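Local coordinates for arfgap-like finger domain containing protein (Cryptosporidium parvum Iowa II, PDB 2OWA) that binds a zinc ion and probably activates GTP hydrolysis by an ADP-ribosylation factor GTPase, at residues V30-C42 and D93-K105. Sequence-based numbering, arbitrary orientation.
With ZN (zinc ion), chain C.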
loop_
_atom_site.group_PDB
_atom_site.type_symbol
_atom_site.label_atom_id
_atom_site.label_comp_id
_atom_site.label_asym_id
_atom_site.label_seq_id
_atom_site.Cartn_x
_atom_site.Cartn_y
_atom_site.Cartn_z
ATOM N N VAL A 30 -10.079 3.121 6.203
ATOM C CA VAL A 30 -9.201 2.017 5.837
ATOM C C VAL A 30 -7.926 2.019 6.718
ATOM O O VAL A 30 -7.452 0.982 7.091
ATOM C CB VAL A 30 -8.952 1.983 4.322
ATOM C CG1 VAL A 30 -7.879 0.980 3.978
ATOM C CG2 VAL A 30 -10.276 1.637 3.602
ATOM N N ARG A 31 -7.434 3.198 7.105
ATOM C CA ARG A 31 -6.258 3.302 8.008
ATOM C C ARG A 31 -6.551 2.821 9.416
ATOM O O ARG A 31 -5.635 2.400 10.113
ATOM C CB ARG A 31 -5.737 4.750 8.087
ATOM C CG ARG A 31 -4.732 5.108 7.020
ATOM C CD ARG A 31 -4.056 6.491 7.294
ATOM N NE ARG A 31 -4.961 7.510 7.867
ATOM C CZ ARG A 31 -5.484 8.556 7.215
ATOM N NH1 ARG A 31 -5.251 8.771 5.914
ATOM N NH2 ARG A 31 -6.273 9.401 7.868
ATOM N N ASN A 32 -7.820 2.910 9.829
ATOM C CA ASN A 32 -8.245 2.512 11.166
ATOM C C ASN A 32 -8.402 0.993 11.290
ATOM O O ASN A 32 -8.485 0.488 12.418
ATOM C CB ASN A 32 -9.542 3.261 11.600
ATOM C CG ASN A 32 -9.992 2.931 13.056
ATOM O OD1 ASN A 32 -11.010 2.239 13.282
ATOM N ND2 ASN A 32 -9.230 3.421 14.042
ATOM N N ARG A 33 -8.458 0.267 10.164
ATOM C CA ARG A 33 -8.406 -1.230 10.193
ATOM C C ARG A 33 -7.164 -1.633 10.965
ATOM O O ARG A 33 -6.086 -1.094 10.700
ATOM C CB ARG A 33 -8.391 -1.843 8.794
ATOM C CG ARG A 33 -9.666 -1.610 8.060
ATOM C CD ARG A 33 -9.772 -2.330 6.737
ATOM N NE ARG A 33 -10.980 -1.905 6.015
ATOM C CZ ARG A 33 -11.230 -2.075 4.717
ATOM N NH1 ARG A 33 -10.368 -2.683 3.909
ATOM N NH2 ARG A 33 -12.385 -1.659 4.213
ATOM N N PRO A 34 -7.316 -2.526 11.970
ATOM C CA PRO A 34 -6.237 -2.845 12.929
ATOM C C PRO A 34 -4.868 -3.210 12.334
ATOM O O PRO A 34 -3.840 -2.735 12.839
ATOM C CB PRO A 34 -6.803 -4.015 13.750
ATOM C CG PRO A 34 -8.106 -4.364 13.152
ATOM C CD PRO A 34 -8.573 -3.214 12.313
ATOM N N GLU A 35 -4.835 -4.055 11.303
ATOM C CA GLU A 35 -3.559 -4.350 10.635
ATOM C C GLU A 35 -2.902 -3.137 9.956
ATOM O O GLU A 35 -1.703 -3.134 9.792
ATOM C CB GLU A 35 -3.692 -5.507 9.631
ATOM C CG GLU A 35 -3.891 -6.885 10.284
ATOM C CD GLU A 35 -2.703 -7.350 11.125
ATOM O OE1 GLU A 35 -1.575 -7.441 10.570
ATOM O OE2 GLU A 35 -2.917 -7.621 12.342
ATOM N N ASN A 36 -3.685 -2.116 9.589
ATOM C CA ASN A 36 -3.146 -0.917 8.916
ATOM C C ASN A 36 -2.641 0.172 9.871
ATOM O O ASN A 36 -2.263 1.260 9.428
ATOM C CB ASN A 36 -4.165 -0.316 7.956
ATOM C CG ASN A 36 -4.448 -1.198 6.740
ATOM O OD1 ASN A 36 -3.607 -2.002 6.315
ATOM N ND2 ASN A 36 -5.620 -1.013 6.146
ATOM N N ARG A 37 -2.619 -0.137 11.164
ATOM C CA ARG A 37 -2.285 0.853 12.209
ATOM C C ARG A 37 -0.823 0.803 12.661
ATOM O O ARG A 37 -0.371 1.548 13.521
ATOM C CB ARG A 37 -3.261 0.714 13.375
ATOM C CG ARG A 37 -4.691 1.030 12.948
ATOM C CD ARG A 37 -5.554 1.297 14.123
ATOM N NE ARG A 37 -5.424 2.670 14.635
ATOM C CZ ARG A 37 -6.079 3.114 15.705
ATOM N NH1 ARG A 37 -6.891 2.289 16.361
ATOM N NH2 ARG A 37 -5.916 4.367 16.127
ATOM N N THR A 38 -0.071 -0.057 12.011
ATOM C CA THR A 38 1.352 -0.108 12.196
ATOM C C THR A 38 2.013 -0.180 10.792
ATOM O O THR A 38 1.473 -0.797 9.898
ATOM C CB THR A 38 1.667 -1.316 13.073
ATOM O OG1 THR A 38 3.075 -1.438 13.234
ATOM C CG2 THR A 38 1.138 -2.587 12.461
ATOM N N CYS A 39 3.149 0.483 10.598
ATOM C CA CYS A 39 3.812 0.506 9.274
ATOM C C CYS A 39 4.151 -0.916 8.822
ATOM O O CYS A 39 4.620 -1.726 9.622
ATOM C CB CYS A 39 5.075 1.339 9.344
ATOM S SG CYS A 39 6.232 1.181 7.995
ATOM N N PHE A 40 3.935 -1.206 7.545
ATOM C CA PHE A 40 4.213 -2.546 7.012
ATOM C C PHE A 40 5.695 -2.939 7.168
ATOM O O PHE A 40 6.005 -4.120 7.368
ATOM C CB PHE A 40 3.795 -2.652 5.526
ATOM C CG PHE A 40 3.840 -4.062 4.985
ATOM C CD1 PHE A 40 2.860 -4.989 5.341
ATOM C CD2 PHE A 40 4.843 -4.451 4.116
ATOM C CE1 PHE A 40 2.896 -6.317 4.853
ATOM C CE2 PHE A 40 4.877 -5.795 3.612
ATOM C CZ PHE A 40 3.886 -6.703 4.006
ATOM N N ASP A 41 6.602 -1.970 7.053
ATOM C CA ASP A 41 8.047 -2.272 7.121
ATOM C C ASP A 41 8.642 -2.263 8.534
ATOM O O ASP A 41 9.435 -3.158 8.876
ATOM C CB ASP A 41 8.855 -1.295 6.259
ATOM C CG ASP A 41 8.555 -1.422 4.776
ATOM O OD1 ASP A 41 7.609 -2.171 4.420
ATOM O OD2 ASP A 41 9.276 -0.761 3.981
ATOM N N CYS A 42 8.278 -1.272 9.356
ATOM C CA CYS A 42 8.958 -1.101 10.635
ATOM C C CYS A 42 8.062 -1.059 11.870
ATOM O O CYS A 42 8.555 -0.869 12.980
ATOM C CB CYS A 42 9.809 0.156 10.598
ATOM S SG CYS A 42 8.875 1.651 10.909
ATOM N N ASP A 93 -8.448 -0.929 -0.669
ATOM C CA ASP A 93 -9.553 -1.496 0.070
ATOM C C ASP A 93 -9.444 -3.021 0.079
ATOM O O ASP A 93 -9.618 -3.646 1.140
ATOM C CB ASP A 93 -10.882 -1.054 -0.559
ATOM C CG ASP A 93 -12.092 -1.316 0.358
ATOM O OD1 ASP A 93 -11.927 -1.884 1.468
ATOM O OD2 ASP A 93 -13.229 -0.954 -0.059
ATOM N N ILE A 94 -9.117 -3.616 -1.072
ATOM C CA ILE A 94 -8.980 -5.101 -1.144
ATOM C C ILE A 94 -7.628 -5.621 -0.652
ATOM O O ILE A 94 -7.479 -6.833 -0.389
ATOM C CB ILE A 94 -9.298 -5.674 -2.549
ATOM C CG1 ILE A 94 -8.332 -5.124 -3.606
ATOM C CG2 ILE A 94 -10.742 -5.400 -2.945
ATOM C CD1 ILE A 94 -7.285 -6.073 -4.001
ATOM N N GLY A 95 -6.657 -4.713 -0.533
ATOM C CA GLY A 95 -5.345 -5.045 -0.006
ATOM C C GLY A 95 -5.258 -4.814 1.498
ATOM O O GLY A 95 -6.043 -5.344 2.283
ATOM N N GLY A 96 -4.301 -3.994 1.911
ATOM C CA GLY A 96 -4.093 -3.735 3.334
ATOM C C GLY A 96 -2.875 -4.462 3.854
ATOM O O GLY A 96 -2.380 -5.418 3.229
ATOM N N ASN A 97 -2.369 -4.003 4.997
ATOM C CA ASN A 97 -1.237 -4.672 5.674
ATOM C C ASN A 97 -1.464 -6.127 6.083
ATOM O O ASN A 97 -0.565 -6.931 5.931
ATOM C CB ASN A 97 -0.747 -3.855 6.870
ATOM C CG ASN A 97 -0.083 -2.551 6.456
ATOM O OD1 ASN A 97 -0.088 -2.176 5.274
ATOM N ND2 ASN A 97 0.484 -1.826 7.448
ATOM N N GLY A 98 -2.661 -6.474 6.586
ATOM C CA GLY A 98 -2.953 -7.868 6.914
ATOM C C GLY A 98 -2.879 -8.885 5.765
ATOM O O GLY A 98 -2.208 -9.925 5.872
ATOM N N ARG A 99 -3.587 -8.625 4.672
ATOM C CA ARG A 99 -3.476 -9.492 3.499
ATOM C C ARG A 99 -2.020 -9.673 2.977
ATOM O O ARG A 99 -1.620 -10.800 2.619
ATOM C CB ARG A 99 -4.353 -8.943 2.375
ATOM C CG ARG A 99 -4.485 -9.899 1.217
ATOM C CD ARG A 99 -5.481 -9.415 0.230
ATOM N NE ARG A 99 -5.900 -10.496 -0.665
ATOM C CZ ARG A 99 -6.819 -10.356 -1.625
ATOM N NH1 ARG A 99 -7.442 -9.192 -1.803
ATOM N NH2 ARG A 99 -7.129 -11.397 -2.393
ATOM N N ALA A 100 -1.272 -8.564 2.909
ATOM C CA ALA A 100 0.135 -8.565 2.475
ATOM C C ALA A 100 1.068 -9.346 3.442
ATOM O O ALA A 100 1.838 -10.213 2.992
ATOM C CB ALA A 100 0.658 -7.122 2.238
ATOM N N ARG A 101 0.958 -9.069 4.747
ATOM C CA ARG A 101 1.683 -9.816 5.783
ATOM C C ARG A 101 1.356 -11.302 5.627
ATOM O O ARG A 101 2.246 -12.127 5.659
ATOM C CB ARG A 101 1.291 -9.369 7.209
ATOM C CG ARG A 101 2.165 -8.271 7.781
ATOM C CD ARG A 101 1.456 -7.583 8.967
ATOM N NE ARG A 101 2.011 -6.270 9.248
ATOM C CZ ARG A 101 1.299 -5.270 9.756
ATOM N NH1 ARG A 101 0.015 -5.476 10.041
ATOM N NH2 ARG A 101 1.865 -4.073 9.982
ATOM N N ASN A 102 0.091 -11.619 5.397
ATOM C CA ASN A 102 -0.303 -13.009 5.297
ATOM C C ASN A 102 0.367 -13.663 4.101
ATOM O O ASN A 102 0.935 -14.739 4.228
ATOM C CB ASN A 102 -1.844 -13.189 5.238
ATOM C CG ASN A 102 -2.254 -14.638 4.877
ATOM O OD1 ASN A 102 -1.842 -15.584 5.532
ATOM N ND2 ASN A 102 -3.049 -14.798 3.828
ATOM N N TYR A 103 0.294 -13.003 2.937
ATOM C CA TYR A 103 0.907 -13.527 1.744
ATOM C C TYR A 103 2.433 -13.709 1.900
ATOM O O TYR A 103 2.958 -14.796 1.631
ATOM C CB TYR A 103 0.588 -12.648 0.536
ATOM C CG TYR A 103 1.310 -13.080 -0.724
ATOM C CD1 TYR A 103 0.796 -14.088 -1.525
ATOM C CD2 TYR A 103 2.535 -12.494 -1.091
ATOM C CE1 TYR A 103 1.441 -14.484 -2.666
ATOM C CE2 TYR A 103 3.189 -12.892 -2.241
ATOM C CZ TYR A 103 2.637 -13.889 -3.009
ATOM O OH TYR A 103 3.263 -14.294 -4.134
ATOM N N PHE A 104 3.106 -12.650 2.323
ATOM C CA PHE A 104 4.580 -12.644 2.464
ATOM C C PHE A 104 5.126 -13.606 3.528
ATOM O O PHE A 104 6.101 -14.297 3.260
ATOM C CB PHE A 104 5.162 -11.210 2.586
ATOM C CG PHE A 104 5.116 -10.431 1.284
ATOM C CD1 PHE A 104 5.794 -10.902 0.154
ATOM C CD2 PHE A 104 4.384 -9.228 1.188
ATOM C CE1 PHE A 104 5.735 -10.204 -1.073
ATOM C CE2 PHE A 104 4.321 -8.508 0.000
ATOM C CZ PHE A 104 4.992 -9.004 -1.154
ATOM N N LYS A 105 4.488 -13.689 4.699
ATOM C CA LYS A 105 4.914 -14.671 5.700
ATOM C C LYS A 105 4.826 -16.099 5.137
ATOM O O LYS A 105 5.622 -16.926 5.524
ATOM C CB LYS A 105 4.107 -14.593 7.006
ATOM C CG LYS A 105 4.236 -13.286 7.820
ATOM C CD LYS A 105 3.370 -13.379 9.099
ATOM C CE LYS A 105 3.528 -12.153 10.029
ATOM N NZ LYS A 105 4.972 -11.788 10.419
HETATM ZN ZN ZN C . 8.208 2.358 8.729
HETATM O O HOH W 1 -8.169 -4.511 4.600
HETATM O O HOH W 2 4.896 -5.870 9.055
#
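The guanidinium of Arg101 has the carbonyl O of Cys39 and a water at its edge, and CB of Asn97 on one face, toward the rim. Arg101 NE donates to the water, which donates to Phe40 O. Arg101 NH1 bonds both Glu35 O, in that carbonyl's plane, and Glu35 OE1, at 2.6 Å. The second bond belongs to a salt bridge, and the carboxylate stands 90° to the guanidinium. Glu35 CB and CG pack against Gly98, and the bend at chi2 (-64°) turns OE1 toward Arg101 NH1. The Arg33 guanidinium has Val30 CG2 over the centre of one face. Its NH1 and NH2 both hold Asp93 OD1 in a salt bridge, Arg33 NH2 at 2.8 Å. NH1 also donates to Asp93 O, in that carbonyl's plane. The ring of Phe40 meets Arg101 N at its edge. Phe40 CE1 lies 3.5 Å from Ala100 CB.

Segment 30-42 leads into the first CxxC pair of the Cys4 zinc finger of the ArfGAP domain. Cys39 and Cys42 bind zinc with Cys59 and Cys62. The chain that bonds Arg101 through Glu35 continues into this metal site.

Buried Asn36 is held at both ends of its amide. Asn36 OD1 accepts Asn97 N at 2.7 Å, nearly straight (169°), in the first turn of the helix. Asn36 ND2 donates to Val30 O at 2.9 Å. Asn97 OD1 bonds Phe57 N, tying the helix start to strand 56-58.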